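Long-range contacts in endonuclease NucS (Pyrococcus abyssi, PDB 2VLD), which cleaves the 3' and 5' single-stranded ends of branched DNA structures, binds single-stranded DNA and works as a homodimer that interacts with PCNA: residues A[30-35]-A[107-112]; A[34-39]-A[101-106]. The protein carries 2 engineered substitutions. All blocks are in the same frame, centred on the assembly; numbering follows the deposited sequence.

Contact 1 (A[30-35]-A[107-112]); sequences TIFARC and PYSLVV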
loop_
_atom_site.group_PDB
_atom_site.type_symbol
_atom_site.label_atom_id
_atom_site.label_comp_id
_atom_site.label_asym_id
_atom_site.label_seq_id
_atom_site.Cartn_x
_atom_site.Cartn_y
_atom_site.Cartn_z
ATOM N N THR A 30 -0.112 -3.168 -10.724
ATOM C CA THR A 30 -0.313 -3.962 -9.513
ATOM C C THR A 30 -0.194 -5.440 -9.866
ATOM O O THR A 30 -1.013 -5.976 -10.621
ATOM C CB THR A 30 -1.678 -3.701 -8.858
ATOM O OG1 THR A 30 -1.828 -2.307 -8.595
ATOM C CG2 THR A 30 -1.806 -4.463 -7.539
ATOM N N ILE A 31 0.826 -6.097 -9.322
ATOM C CA ILE A 31 1.043 -7.503 -9.580
ATOM C C ILE A 31 0.669 -8.305 -8.338
ATOM O O ILE A 31 1.040 -7.956 -7.212
ATOM C CB ILE A 31 2.510 -7.764 -9.967
ATOM C CG1 ILE A 31 2.845 -7.045 -11.277
ATOM C CG2 ILE A 31 2.769 -9.247 -10.115
ATOM C CD1 ILE A 31 4.315 -6.618 -11.408
ATOM N N PHE A 32 -0.090 -9.369 -8.547
ATOM C CA PHE A 32 -0.281 -10.394 -7.534
ATOM C C PHE A 32 0.583 -11.574 -7.950
ATOM O O PHE A 32 0.443 -12.092 -9.064
ATOM C CB PHE A 32 -1.747 -10.790 -7.474
ATOM C CG PHE A 32 -2.667 -9.629 -7.457
ATOM C CD1 PHE A 32 -2.870 -8.873 -8.608
ATOM C CD2 PHE A 32 -3.325 -9.273 -6.288
ATOM C CE1 PHE A 32 -3.713 -7.773 -8.598
ATOM C CE2 PHE A 32 -4.176 -8.170 -6.258
ATOM C CZ PHE A 32 -4.374 -7.418 -7.416
ATOM N N ALA A 33 1.487 -11.988 -7.069
ATOM C CA ALA A 33 2.482 -12.996 -7.431
ATOM C C ALA A 33 3.091 -13.706 -6.240
ATOM O O ALA A 33 3.344 -13.099 -5.200
ATOM C CB ALA A 33 3.600 -12.363 -8.275
ATOM N N ARG A 34 3.323 -15.007 -6.406
ATOM C CA ARG A 34 4.240 -15.734 -5.538
ATOM C C ARG A 34 5.608 -15.334 -6.045
ATOM O O ARG A 34 5.841 -15.264 -7.258
ATOM C CB ARG A 34 4.030 -17.240 -5.620
ATOM C CG ARG A 34 4.870 -18.034 -4.612
ATOM C CD ARG A 34 4.394 -19.494 -4.464
ATOM N NE ARG A 34 3.416 -19.613 -3.379
ATOM C CZ ARG A 34 3.678 -20.120 -2.173
ATOM N NH1 ARG A 34 4.889 -20.584 -1.879
ATOM N NH2 ARG A 34 2.719 -20.171 -1.256
ATOM N N CYS A 35 6.499 -15.027 -5.117
ATOM C CA CYS A 35 7.752 -14.382 -5.460
ATOM C C CYS A 35 8.646 -14.475 -4.269
ATOM O O CYS A 35 8.238 -14.970 -3.219
ATOM C CB CYS A 35 7.508 -12.891 -5.762
ATOM S SG CYS A 35 6.754 -11.941 -4.382
ATOM N N PRO A 107 3.575 -15.614 -11.426
ATOM C CA PRO A 107 2.751 -14.410 -11.498
ATOM C C PRO A 107 1.275 -14.755 -11.678
ATOM O O PRO A 107 0.865 -15.156 -12.769
ATOM C CB PRO A 107 3.305 -13.677 -12.726
ATOM C CG PRO A 107 3.967 -14.744 -13.569
ATOM C CD PRO A 107 4.137 -15.988 -12.739
ATOM N N TYR A 108 0.489 -14.613 -10.614
ATOM C CA TYR A 108 -0.928 -14.962 -10.673
ATOM C C TYR A 108 -1.714 -13.998 -11.544
ATOM O O TYR A 108 -2.679 -14.387 -12.189
ATOM C CB TYR A 108 -1.549 -14.994 -9.285
ATOM C CG TYR A 108 -0.895 -15.956 -8.321
ATOM C CD1 TYR A 108 -0.260 -15.483 -7.174
ATOM C CD2 TYR A 108 -0.923 -17.335 -8.541
ATOM C CE1 TYR A 108 0.325 -16.353 -6.268
ATOM C CE2 TYR A 108 -0.335 -18.214 -7.639
ATOM C CZ TYR A 108 0.291 -17.712 -6.509
ATOM O OH TYR A 108 0.881 -18.554 -5.603
ATOM N N SER A 109 -1.303 -12.740 -11.554
ATOM C CA SER A 109 -1.981 -11.721 -12.345
ATOM C C SER A 109 -1.265 -10.394 -12.273
ATOM O O SER A 109 -0.611 -10.079 -11.283
ATOM C CB SER A 109 -3.428 -11.519 -11.882
ATOM O OG SER A 109 -3.970 -10.340 -12.456
ATOM N N LEU A 110 -1.422 -9.619 -13.333
ATOM C CA LEU A 110 -0.918 -8.273 -13.399
ATOM C C LEU A 110 -2.074 -7.382 -13.831
ATOM O O LEU A 110 -2.852 -7.747 -14.705
ATOM C CB LEU A 110 0.244 -8.203 -14.394
ATOM C CG LEU A 110 1.033 -6.903 -14.570
ATOM C CD1 LEU A 110 2.369 -7.172 -15.249
ATOM C CD2 LEU A 110 0.230 -5.870 -15.358
ATOM N N VAL A 111 -2.184 -6.217 -13.206
ATOM C CA VAL A 111 -3.225 -5.248 -13.532
ATOM C C VAL A 111 -2.612 -3.864 -13.780
ATOM O O VAL A 111 -1.881 -3.328 -12.927
ATOM C CB VAL A 111 -4.253 -5.135 -12.388
ATOM C CG1 VAL A 111 -5.255 -4.033 -12.679
ATOM C CG2 VAL A 111 -4.959 -6.466 -12.149
ATOM N N VAL A 112 -2.898 -3.295 -14.946
ATOM C CA VAL A 112 -2.527 -1.912 -15.229
ATOM C C VAL A 112 -3.762 -1.078 -14.952
ATOM O O VAL A 112 -4.868 -1.448 -15.341
ATOM C CB VAL A 112 -2.078 -1.698 -16.697
ATOM C CG1 VAL A 112 -1.639 -0.257 -16.938
ATOM C CG2 VAL A 112 -0.953 -2.653 -17.053
#
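A classic beta bulge interrupts this antiparallel ladder, where Tyr108 and Ser109 both face Phe32. Phe32 O accepts from Ser109 N at 3.1 Å and more weakly from Tyr108 N at 3.0 Å. Phe32 N returns a bond to Ser109 O at 2.9 Å. Beyond the bulge the pairing is regular, with Thr30 and Val111 bonded both ways.

At the bulge the Tyr108 ring lies along the 30-35 strand, with its CG anti to the carbonyl carbon (chi1 -58°). The ring runs side by side with the Arg34 side chain, and Tyr108 OH comes 3.4 Å from Arg34 CB. The Tyr108 ring and the Arg34 guanidinium are nearly perpendicular, 83° apart. Tyr108 OH is hydrogen-bonded to Asp51. Arg34 forms a salt bridge with Glu116 of the second subunit.

On the face of Thr30, Phe32 CE1 meets Val111 CG2 at 4.0 Å, and Ser109 O lies at the edge of the Phe32 ring. The Phe32 ring also meets Phe113 of the second subunit. On the other face, Ile31 CG1 touches Leu110 CG at 3.8 Å. Leu110 packs there on helix 12-25, while strands 50-56 and 4-7 flank the pair within the PH-like domain.

Contact 2 (A[34-39]-A[101-106]); sequences RCKVHY and EVEIIE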
loop_
_atom_site.group_PDB
_atom_site.type_symbol
_atom_site.label_atom_id
_atom_site.label_comp_id
_atom_site.label_asym_id
_atom_site.label_seq_id
_atom_site.Cartn_x
_atom_site.Cartn_y
_atom_site.Cartn_z
ATOM N N ARG A 34 3.323 -15.007 -6.406
ATOM C CA ARG A 34 4.240 -15.734 -5.538
ATOM C C ARG A 34 5.608 -15.334 -6.045
ATOM O O ARG A 34 5.841 -15.264 -7.258
ATOM C CB ARG A 34 4.030 -17.240 -5.620
ATOM C CG ARG A 34 4.870 -18.034 -4.612
ATOM C CD ARG A 34 4.394 -19.494 -4.464
ATOM N NE ARG A 34 3.416 -19.613 -3.379
ATOM C CZ ARG A 34 3.678 -20.120 -2.173
ATOM N NH1 ARG A 34 4.889 -20.584 -1.879
ATOM N NH2 ARG A 34 2.719 -20.171 -1.256
ATOM N N CYS A 35 6.499 -15.027 -5.117
ATOM C CA CYS A 35 7.752 -14.382 -5.460
ATOM C C CYS A 35 8.646 -14.475 -4.269
ATOM O O CYS A 35 8.238 -14.970 -3.219
ATOM C CB CYS A 35 7.508 -12.891 -5.762
ATOM S SG CYS A 35 6.754 -11.941 -4.382
ATOM N N LYS A 36 9.869 -13.993 -4.430
ATOM C CA LYS A 36 10.682 -13.664 -3.273
ATOM C C LYS A 36 11.312 -12.292 -3.434
ATOM O O LYS A 36 11.288 -11.712 -4.524
ATOM C CB LYS A 36 11.686 -14.770 -2.898
ATOM C CG LYS A 36 12.276 -15.564 -4.038
ATOM C CD LYS A 36 12.632 -16.992 -3.594
ATOM C CE LYS A 36 14.094 -17.135 -3.141
ATOM N NZ LYS A 36 14.433 -18.571 -2.867
ATOM N N VAL A 37 11.811 -11.754 -2.328
ATOM C CA VAL A 37 12.248 -10.371 -2.288
ATOM C C VAL A 37 13.679 -10.339 -1.817
ATOM O O VAL A 37 14.038 -11.040 -0.867
ATOM C CB VAL A 37 11.371 -9.513 -1.326
ATOM C CG1 VAL A 37 11.811 -8.053 -1.341
ATOM C CG2 VAL A 37 9.901 -9.643 -1.682
ATOM N N HIS A 38 14.475 -9.524 -2.494
ATOM C CA HIS A 38 15.864 -9.300 -2.149
ATOM C C HIS A 38 16.082 -7.798 -2.068
ATOM O O HIS A 38 15.712 -7.064 -2.998
ATOM C CB HIS A 38 16.782 -9.868 -3.228
ATOM C CG HIS A 38 16.463 -11.278 -3.616
ATOM N ND1 HIS A 38 17.022 -12.369 -2.985
ATOM C CD2 HIS A 38 15.658 -11.774 -4.585
ATOM C CE1 HIS A 38 16.570 -13.477 -3.543
ATOM N NE2 HIS A 38 15.742 -13.142 -4.518
ATOM N N TYR A 39 16.687 -7.356 -0.967
ATOM C CA TYR A 39 16.947 -5.953 -0.737
ATOM C C TYR A 39 18.410 -5.742 -0.444
ATOM O O TYR A 39 19.024 -6.510 0.294
ATOM C CB TYR A 39 16.127 -5.443 0.452
ATOM C CG TYR A 39 16.433 -4.008 0.811
ATOM C CD1 TYR A 39 15.881 -2.967 0.069
ATOM C CD2 TYR A 39 17.277 -3.690 1.881
ATOM C CE1 TYR A 39 16.165 -1.640 0.360
ATOM C CE2 TYR A 39 17.564 -2.358 2.198
ATOM C CZ TYR A 39 17.000 -1.333 1.423
ATOM O OH TYR A 39 17.258 0.000 1.694
ATOM N N GLU A 101 14.475 -6.041 -5.274
ATOM C CA GLU A 101 14.139 -7.004 -6.317
ATOM C C GLU A 101 12.992 -7.933 -5.931
ATOM O O GLU A 101 12.947 -8.481 -4.834
ATOM C CB GLU A 101 15.371 -7.824 -6.711
ATOM C CG GLU A 101 15.052 -9.144 -7.383
ATOM C CD GLU A 101 16.288 -9.941 -7.759
ATOM O OE1 GLU A 101 17.361 -9.698 -7.178
ATOM O OE2 GLU A 101 16.183 -10.815 -8.640
ATOM N N VAL A 102 12.066 -8.098 -6.857
ATOM C CA VAL A 102 11.019 -9.081 -6.724
ATOM C C VAL A 102 11.354 -10.154 -7.737
ATOM O O VAL A 102 11.156 -9.955 -8.934
ATOM C CB VAL A 102 9.626 -8.469 -7.039
ATOM C CG1 VAL A 102 8.559 -9.543 -7.080
ATOM C CG2 VAL A 102 9.266 -7.422 -6.004
ATOM N N GLU A 103 11.891 -11.281 -7.284
ATOM C CA GLU A 103 12.083 -12.383 -8.218
ATOM C C GLU A 103 10.780 -13.148 -8.312
ATOM O O GLU A 103 10.355 -13.793 -7.363
ATOM C CB GLU A 103 13.301 -13.267 -7.881
ATOM C CG GLU A 103 13.034 -14.542 -7.107
ATOM C CD GLU A 103 14.269 -15.419 -6.996
ATOM O OE1 GLU A 103 14.945 -15.376 -5.941
ATOM O OE2 GLU A 103 14.577 -16.145 -7.967
ATOM N N ILE A 104 10.131 -13.019 -9.456
ATOM C CA ILE A 104 8.823 -13.613 -9.665
ATOM C C ILE A 104 8.955 -15.112 -9.832
ATOM O O ILE A 104 9.700 -15.588 -10.682
ATOM C CB ILE A 104 8.126 -13.013 -10.898
ATOM C CG1 ILE A 104 8.077 -11.483 -10.771
ATOM C CG2 ILE A 104 6.750 -13.652 -11.091
ATOM C CD1 ILE A 104 7.162 -10.809 -11.751
ATOM N N ILE A 105 8.238 -15.849 -8.998
ATOM C CA ILE A 105 8.207 -17.294 -9.074
ATOM C C ILE A 105 7.020 -17.730 -9.926
ATOM O O ILE A 105 7.126 -18.620 -10.772
ATOM C CB ILE A 105 8.102 -17.891 -7.662
ATOM C CG1 ILE A 105 9.480 -17.844 -7.004
ATOM C CG2 ILE A 105 7.526 -19.321 -7.695
ATOM C CD1 ILE A 105 9.490 -18.249 -5.564
ATOM N N GLU A 106 5.899 -17.059 -9.705
ATOM C CA GLU A 106 4.620 -17.478 -10.217
ATOM C C GLU A 106 3.738 -16.229 -10.239
ATOM O O GLU A 106 3.248 -15.797 -9.192
ATOM C CB GLU A 106 4.061 -18.566 -9.292
ATOM C CG GLU A 106 2.574 -18.854 -9.412
ATOM C CD GLU A 106 2.222 -19.806 -10.538
ATOM O OE1 GLU A 106 3.141 -20.395 -11.146
ATOM O OE2 GLU A 106 1.011 -19.967 -10.809
#
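The His38 ring meets Glu103 at its edge and Glu101 obliquely. Glu103 OE1 lies close to the ring plane and accepts from His38 NE2 at 2.8 Å, with an N-H...O angle of 156°. His38 NE2 meets Glu103 OE1 on the anti side, tilted 34° out of the carboxylate plane. Glu103 CG lies at the same edge of the ring, also in plane. Glu101 runs alongside His38, with its CD 3.7 Å from His38 CD2. His183 of the second subunit stacks on the His38 ring.

His38 CG is anti to the carbonyl carbon (chi1 -50°), which sends the ring along the strand toward Glu103. Lys36 lies on the same face as His38, side by side with Glu103, and its CG comes 3.3 Å from Glu103 OE1. Lys36 NZ is 4.5 Å from Glu103 OE1, too far for a salt bridge. Farther along, Lys36 CD touches Ile105 CD1. On the opposite face Cys35 CB packs on Val102 CG1 at 3.7 Å, and Val37 and Val102 both touch Ile64 of strand 62-65 behind them.

Strands 28-40 and 98-104 are neighbours in the antiparallel sheet of the N-terminal PH-like domain. His38 and Glu101 are bonded both ways, and Lys36 and Glu103 likewise. A classic beta bulge follows. Ile105 N and Glu106 N both donate to Arg34 O, at 3.0 Å each, from the same face of its plane.

An alanine in place of His38 would probably leave Glu103 OE1 without its N-H donor and His183 of the second subunit without its stacking partner.

A salt bridge from Arg99 probably balances part of the charge of Glu101. Glu103 is then the carboxylate more likely to favour the protonated form of His38, and the lysine nearby could offset part of the negative charge.

How the contacts relate
Contacts 1 and 2 share strand 28-40 and have centres about 11 Å apart. Arg34 and Cys35 belong to both. The second strand of each comes from one run of chain: 101-106 turns a corner at Ile105 and leads directly into 107-112. The contacts touch where Ala33 CB lies 3.6 Å from Glu106 O. The two bulges lie close together in the partner chain segment, at 105-106 and 108-109, across from strand 28-40. Both contacts belong to the N-terminal region, which contains the ssDNA-binding site; the nuclease active site is in the C-terminal region. Both also reach the second subunit: contact 1 meets its PH-like domain, and contact 2 meets His183 of its C-terminal nuclease domain.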